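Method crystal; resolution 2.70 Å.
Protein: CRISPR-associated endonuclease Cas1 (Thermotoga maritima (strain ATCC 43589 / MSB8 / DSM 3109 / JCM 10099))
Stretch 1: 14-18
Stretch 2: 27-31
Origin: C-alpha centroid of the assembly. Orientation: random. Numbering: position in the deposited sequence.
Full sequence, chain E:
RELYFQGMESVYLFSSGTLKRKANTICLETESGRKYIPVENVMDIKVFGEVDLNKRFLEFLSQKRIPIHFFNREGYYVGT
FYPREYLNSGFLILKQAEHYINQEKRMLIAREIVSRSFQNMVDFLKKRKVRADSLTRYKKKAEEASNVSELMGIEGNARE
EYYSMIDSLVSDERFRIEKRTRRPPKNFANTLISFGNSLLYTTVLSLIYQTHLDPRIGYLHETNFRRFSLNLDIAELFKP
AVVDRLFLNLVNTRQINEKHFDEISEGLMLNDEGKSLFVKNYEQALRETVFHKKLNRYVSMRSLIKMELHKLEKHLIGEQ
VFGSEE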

ATOM      1  N   PHE E  14     -20.039  -4.281  -6.387  1.00 61.24           N
ATOM      2  CA  PHE E  14     -19.769  -4.976  -7.639  1.00 54.88           C
ATOM      3  C   PHE E  14     -20.458  -4.355  -8.834  1.00 57.30           C
ATOM      4  O   PHE E  14     -20.147  -4.690  -9.976  1.00 71.98           O
ATOM      5  CB  PHE E  14     -20.161  -6.437  -7.505  1.00 54.53           C
ATOM      6  CG  PHE E  14     -19.317  -7.173  -6.524  1.00 65.90           C
ATOM      7  CD1 PHE E  14     -18.066  -7.647  -6.886  1.00 68.95           C
ATOM      8  CD2 PHE E  14     -19.745  -7.349  -5.227  1.00 69.96           C
ATOM      9  CE1 PHE E  14     -17.272  -8.312  -5.978  1.00 67.22           C
ATOM     10  CE2 PHE E  14     -18.956  -8.004  -4.322  1.00 68.05           C
ATOM     11  CZ  PHE E  14     -17.720  -8.491  -4.695  1.00 66.82           C
ATOM     12  N   SER E  15     -21.373  -3.431  -8.572  1.00 58.14           N
ATOM     13  CA  SER E  15     -22.180  -2.844  -9.640  1.00 62.82           C
ATOM     14  C   SER E  15     -21.496  -1.643 -10.274  1.00 60.34           C
ATOM     15  O   SER E  15     -20.829  -0.858  -9.596  1.00 60.57           O
ATOM     16  CB  SER E  15     -23.561  -2.435  -9.116  1.00 64.29           C
ATOM     17  OG  SER E  15     -24.326  -3.565  -8.731  1.00 62.79           O
ATOM     18  N   SER E  16     -21.642  -1.520 -11.586  1.00 60.30           N
ATOM     19  CA  SER E  16     -21.160  -0.339 -12.281  1.00 65.87           C
ATOM     20  C   SER E  16     -22.167   0.800 -12.149  1.00 73.26           C
ATOM     21  O   SER E  16     -23.370   0.568 -12.024  1.00 85.44           O
ATOM     22  CB  SER E  16     -20.888  -0.654 -13.750  1.00 71.18           C
ATOM     23  OG  SER E  16     -19.847  -1.608 -13.867  1.00 75.18           O
ATOM     24  N   GLY E  17     -21.669   2.030 -12.175  1.00 67.52           N
ATOM     25  CA  GLY E  17     -22.524   3.194 -12.074  1.00 67.19           C
ATOM     26  C   GLY E  17     -21.754   4.425 -11.647  1.00 69.01           C
ATOM     27  O   GLY E  17     -20.534   4.484 -11.781  1.00 67.59           O
ATOM     28  N   THR E  18     -22.468   5.414 -11.126  1.00 70.23           N
ATOM     29  CA  THR E  18     -21.832   6.649 -10.688  1.00 65.37           C
ATOM     30  C   THR E  18     -21.898   6.797  -9.177  1.00 55.61           C
ATOM     31  O   THR E  18     -22.978   6.741  -8.588  1.00 57.30           O
ATOM     32  CB  THR E  18     -22.483   7.885 -11.333  1.00 77.26           C
ATOM     33  OG1 THR E  18     -22.454   7.760 -12.762  1.00 86.11           O
ATOM     34  CG2 THR E  18     -21.735   9.138 -10.925  1.00 73.70           C
ATOM     35  N   CYS E  27     -24.623   7.394  -2.553  1.00 80.43           N
ATOM     36  CA  CYS E  27     -25.354   6.451  -3.385  1.00 77.40           C
ATOM     37  C   CYS E  27     -24.588   6.083  -4.644  1.00 64.56           C
ATOM     38  O   CYS E  27     -23.736   6.837  -5.119  1.00 60.06           O
ATOM     39  CB  CYS E  27     -26.720   7.024  -3.770  1.00 83.35           C
ATOM     40  SG  CYS E  27     -26.658   8.349  -4.996  1.00122.28           S
ATOM     41  N   LEU E  28     -24.896   4.905  -5.170  1.00 61.11           N
ATOM     42  CA  LEU E  28     -24.415   4.509  -6.480  1.00 61.32           C
ATOM     43  C   LEU E  28     -25.555   4.649  -7.468  1.00 61.14           C
ATOM     44  O   LEU E  28     -26.580   3.988  -7.321  1.00 64.08           O
ATOM     45  CB  LEU E  28     -23.901   3.073  -6.476  1.00 58.01           C
ATOM     46  CG  LEU E  28     -23.441   2.582  -7.850  1.00 59.60           C
ATOM     47  CD1 LEU E  28     -22.186   3.331  -8.308  1.00 57.53           C
ATOM     48  CD2 LEU E  28     -23.227   1.072  -7.857  1.00 61.39           C
ATOM     49  N   GLU E  29     -25.394   5.521  -8.457  1.00 67.84           N
ATOM     50  CA  GLU E  29     -26.417   5.656  -9.487  1.00 83.43           C
ATOM     51  C   GLU E  29     -26.074   4.817 -10.706  1.00 83.63           C
ATOM     52  O   GLU E  29     -25.176   5.155 -11.475  1.00 80.77           O
ATOM     53  CB  GLU E  29     -26.579   7.116  -9.906  1.00 93.99           C
ATOM     54  CG  GLU E  29     -27.123   8.032  -8.833  1.00103.78           C
ATOM     55  CD  GLU E  29     -27.181   9.475  -9.292  1.00118.18           C
ATOM     56  OE1 GLU E  29     -26.617   9.776 -10.367  1.00122.44           O
ATOM     57  OE2 GLU E  29     -27.793  10.304  -8.585  1.00125.56           O
ATOM     58  N   THR E  30     -26.811   3.732 -10.886  1.00 88.56           N
ATOM     59  CA  THR E  30     -26.727   2.931 -12.095  1.00 92.19           C
ATOM     60  C   THR E  30     -27.877   3.375 -12.989  1.00 96.89           C
ATOM     61  O   THR E  30     -28.535   4.369 -12.682  1.00104.72           O
ATOM     62  CB  THR E  30     -26.767   1.416 -11.767  1.00113.53           C
ATOM     63  OG1 THR E  30     -26.754   0.647 -12.976  1.00123.05           O
ATOM     64  CG2 THR E  30     -27.971   1.060 -10.905  1.00110.44           C
ATOM     65  N   GLU E  31     -28.126   2.691 -14.099  1.00102.74           N
ATOM     66  CA  GLU E  31     -29.377   2.972 -14.792  1.00105.97           C
ATOM     67  C   GLU E  31     -30.427   2.306 -13.913  1.00114.27           C
ATOM     68  O   GLU E  31     -30.063   1.560 -13.011  1.00118.25           O
ATOM     69  CB  GLU E  31     -29.375   2.432 -16.223  1.00 94.86           C
TER

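What holds the two stretches together? The anchor is a single antiparallel bridge between Thr18 and Glu29, a hydrogen-bonded pair whose CA atoms lie 4.8 Å apart. Thr18 N donates to Glu29 O at 2.7 Å, and Glu29 N donates to Thr18 O, also at 2.7 Å; these distances make both bonds short, and the N-H...O angles of 160° and 168° make them nearly straight. Thr18 O also receives a CA-H...O contact from Leu28, with Leu28 CA 3.4 Å from Thr18 O. The end-to-end directions of 15-18 and 27-30 differ by 106°, and only Thr18 and Glu29 form a bridge.

How do the side chains of the bridged pair sit? Thr18 and Glu29 project from the same face of the sheet, and Thr18 CB lies 4.4 Å from Glu29 CB, which is close for a hydrogen-bonded antiparallel pair. Both have chi1 in the m well, at -56° and -66°. Beyond CB, Glu29 is extended, with chi2 at 177°, and its carboxylate is carried well away from the backbone; OE2 finds a hydrogen bond elsewhere in the structure. The link between these two residues is therefore made by their main chains, while their side chains lie alongside one another without a polar bond between them.

What does Leu28 contribute, given that its CA-to-CB bond points sideways? Its chi1 of 177° (t) and chi2 of 67° (p) bring the end of the side chain nearer to the first stretch, where the two methyl groups meet different parts of that stretch. Leu28 CD1 lies 3.5 Å from Gly17 C, while Leu28 CD2 lies 3.5 Å from Ser15 O and 3.7 Å from Ser15 CB. Leu28 thus supplies a buried apolar side chain against the backbone of residues 15 to 17. Ser15 turns its CB toward the second stretch to meet it, with chi1 at -66° (m). Ser16 points its CB away, and its OG, also in the m rotamer, is hydrogen-bonded elsewhere in the structure; its carbonyl still reaches the contact, with Ser16 O 3.5 Å from Thr30 CB.

Why does the absence of a side chain matter at Gly17? Gly17 CA approaches Glu29 O to 3.4 Å and Thr30 CA to 4.2 Å, so the two backbones are already close. An ideally placed CB on Gly17 would point toward the second stretch and fall 2.7 Å from Glu29 O, a clash, with only 3.2 Å to Leu28 CD1. The backbone angles, phi 160° and psi -160°, call for glycine in their own right, since a CB would also be jammed against the carbonyl oxygen of Ser16. Facing this glycine, Thr30 directs its CB sideways and adopts the t rotamer at 177°; Thr30 OG1 makes a weak hydrogen bond to Glu31 O at 3.4 Å.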